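Local coordinates for embryonic developmental protein tofu-6 (Caenorhabditis elegans, PDB 7OCX), which takes part in piRNA (21U-RNA) biogenesis, probably as a subunit of the PETISCO complex, and binds the protein PID-3 through its RNA recognition motif, at residues V62-M65 with D69-E72. Numbering follows the deposited sequence. Where two conformers were deposited one is given.
Sequences VNMM and DADE
Asp69, whose CB touches Met64 CB across the contact, has its backbone N hydrogen-bonded to Ser66 OG. Ser66 stands just ahead of helix 67-75 and takes the N-H three residues on, as an N-cap serine does; the Asp69 carboxylate, which has a hydrogen bond of its own close by in the chain, would probably complete a capping box. Its OD2 lies 3.7 Å from Met65 CB, at the start of the turn that leaves the strand.

No hydrogen bond runs between the two segments, so the join is a matter of carbon packing, and Met64 carries most of it. Its CB sits 3.7 Å from Asp69 CB, and its CG lies against the helix backbone, 3.7 Å from Ala70 N. With CG beside its own backbone N (chi1 -56°), the chain bends again at chi2 (-55°) and chi3 (-75°). This curl brings the terminal methyl CE back to 3.8 Å from Asp69 CB, so the methionine meets that methylene at both its root and its end. The Ala70 methyl, 4.0 Å from Met64 CG, adds a small apolar patch. Met65 starts beside Asp69, but its sulfur end leads off, and the residue packs on Gln58 of a neighbouring PID-3 chain.

The two segments belong to the third strand and second helix of the RRM beta-alpha-beta-beta-alpha-beta fold, joined by a tight link. Met64 and Ala70 both rest on Phe19 of the central strand 18-25. Two residues back along strand 57-64, Val62 packs on Leu33 and Phe37 of helix 30-38.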
ATOM      1  N   VAL C  62       0.800 -22.607  -7.690  1.00 35.01           N
ATOM      2  CA  VAL C  62       0.721 -21.188  -8.001  1.00 32.76           C
ATOM      3  C   VAL C  62      -0.149 -20.525  -6.948  1.00 36.12           C
ATOM      4  O   VAL C  62      -1.233 -21.027  -6.647  1.00 39.61           O
ATOM      5  CB  VAL C  62       0.124 -20.928  -9.397  1.00 37.88           C
ATOM      6  CG1 VAL C  62      -0.049 -19.443  -9.619  1.00 39.35           C
ATOM      7  CG2 VAL C  62       1.022 -21.485 -10.441  1.00 41.14           C
ATOM      8  N   ASN C  63       0.315 -19.398  -6.397  1.00 34.44           N
ATOM      9  CA  ASN C  63      -0.488 -18.596  -5.482  0.58 33.51           C
ATOM     10  C   ASN C  63      -0.670 -17.229  -6.131  1.00 35.39           C
ATOM     11  O   ASN C  63       0.318 -16.571  -6.484  1.00 32.22           O
ATOM     12  CB  ASN C  63       0.170 -18.510  -4.089  0.58 38.30           C
ATOM     13  CG  ASN C  63      -0.802 -18.018  -3.018  0.58 40.41           C
ATOM     14  OD1 ASN C  63      -1.616 -18.806  -2.523  0.58 40.52           O
ATOM     15  ND2 ASN C  63      -0.656 -16.771  -2.572  0.58 46.86           N
ATOM     16  N   MET C  64      -1.922 -16.813  -6.292  1.00 34.98           N
ATOM     17  CA  MET C  64      -2.164 -15.484  -6.815  1.00 36.46           C
ATOM     18  C   MET C  64      -1.988 -14.449  -5.709  1.00 31.97           C
ATOM     19  O   MET C  64      -1.988 -14.761  -4.516  1.00 34.60           O
ATOM     20  CB  MET C  64      -3.548 -15.381  -7.439  1.00 37.07           C
ATOM     21  CG  MET C  64      -3.868 -16.386  -8.536  1.00 37.17           C
ATOM     22  SD  MET C  64      -2.704 -16.400  -9.882  1.00 35.88           S
ATOM     23  CE  MET C  64      -3.159 -14.879 -10.742  1.00 39.07           C
ATOM     24  N   MET C  65      -1.800 -13.203  -6.121  1.00 31.58           N
ATOM     25  CA  MET C  65      -1.596 -12.148  -5.138  1.00 32.96           C
ATOM     26  C   MET C  65      -2.855 -11.868  -4.330  1.00 40.45           C
ATOM     27  O   MET C  65      -2.761 -11.347  -3.212  1.00 38.11           O
ATOM     28  CB  MET C  65      -1.126 -10.873  -5.833  1.00 33.53           C
ATOM     29  CG  MET C  65      -0.730  -9.827  -4.844  1.00 42.92           C
ATOM     30  SD  MET C  65       0.861 -10.029  -4.058  1.00 56.20           S
ATOM     31  CE  MET C  65       1.886 -10.720  -5.352  1.00 37.41           C
ATOM     32  N   ASP C  69      -7.767 -12.201  -7.926  1.00 48.19           N
ATOM     33  CA  ASP C  69      -7.003 -12.778  -9.040  1.00 44.93           C
ATOM     34  C   ASP C  69      -7.294 -14.265  -9.193  1.00 49.58           C
ATOM     35  O   ASP C  69      -7.440 -14.770 -10.315  1.00 50.08           O
ATOM     36  CB  ASP C  69      -5.503 -12.590  -8.822  1.00 49.67           C
ATOM     37  CG  ASP C  69      -5.068 -11.141  -8.819  1.00 50.12           C
ATOM     38  OD1 ASP C  69      -5.709 -10.326  -9.510  1.00 47.52           O
ATOM     39  OD2 ASP C  69      -4.084 -10.836  -8.097  1.00 51.68           O
ATOM     40  N   ALA C  70      -7.315 -14.996  -8.073  1.00 42.64           N
ATOM     41  CA  ALA C  70      -7.589 -16.428  -8.104  1.00 42.72           C
ATOM     42  C   ALA C  70      -8.994 -16.718  -8.600  1.00 48.16           C
ATOM     43  O   ALA C  70      -9.223 -17.747  -9.249  1.00 49.32           O
ATOM     44  CB  ALA C  70      -7.397 -17.026  -6.710  1.00 40.87           C
ATOM     45  N   ASP C  71      -9.955 -15.841  -8.291  1.00 47.68           N
ATOM     46  CA  ASP C  71     -11.296 -16.015  -8.839  1.00 56.60           C
ATOM     47  C   ASP C  71     -11.307 -15.812 -10.355  1.00 54.65           C
ATOM     48  O   ASP C  71     -12.005 -16.539 -11.073  1.00 60.48           O
ATOM     49  CB  ASP C  71     -12.294 -15.064  -8.165  1.00 57.20           C
ATOM     50  CG  ASP C  71     -12.660 -15.502  -6.746  1.00 59.17           C
ATOM     51  OD1 ASP C  71     -12.411 -16.676  -6.394  1.00 56.08           O
ATOM     52  OD2 ASP C  71     -13.292 -14.718  -6.016  1.00 58.48           O
ATOM     53  N   GLU C  72     -10.542 -14.832 -10.866  1.00 59.66           N
ATOM     54  CA  GLU C  72     -10.451 -14.662 -12.320  1.00 64.98           C
ATOM     55  C   GLU C  72      -9.825 -15.879 -12.994  1.00 65.03           C
ATOM     56  O   GLU C  72     -10.123 -16.162 -14.159  1.00 69.03           O
ATOM     57  CB  GLU C  72      -9.656 -13.401 -12.691  1.00 68.30           C
ATOM     58  CG  GLU C  72     -10.209 -12.078 -12.151  1.00 80.25           C
ATOM     59  CD  GLU C  72     -10.989 -11.280 -13.204  1.00 99.99           C
ATOM     60  OE1 GLU C  72     -11.903 -10.519 -12.822  1.00 95.43           O
ATOM     61  OE2 GLU C  72     -10.669 -11.387 -14.410  1.00 95.00           O
TER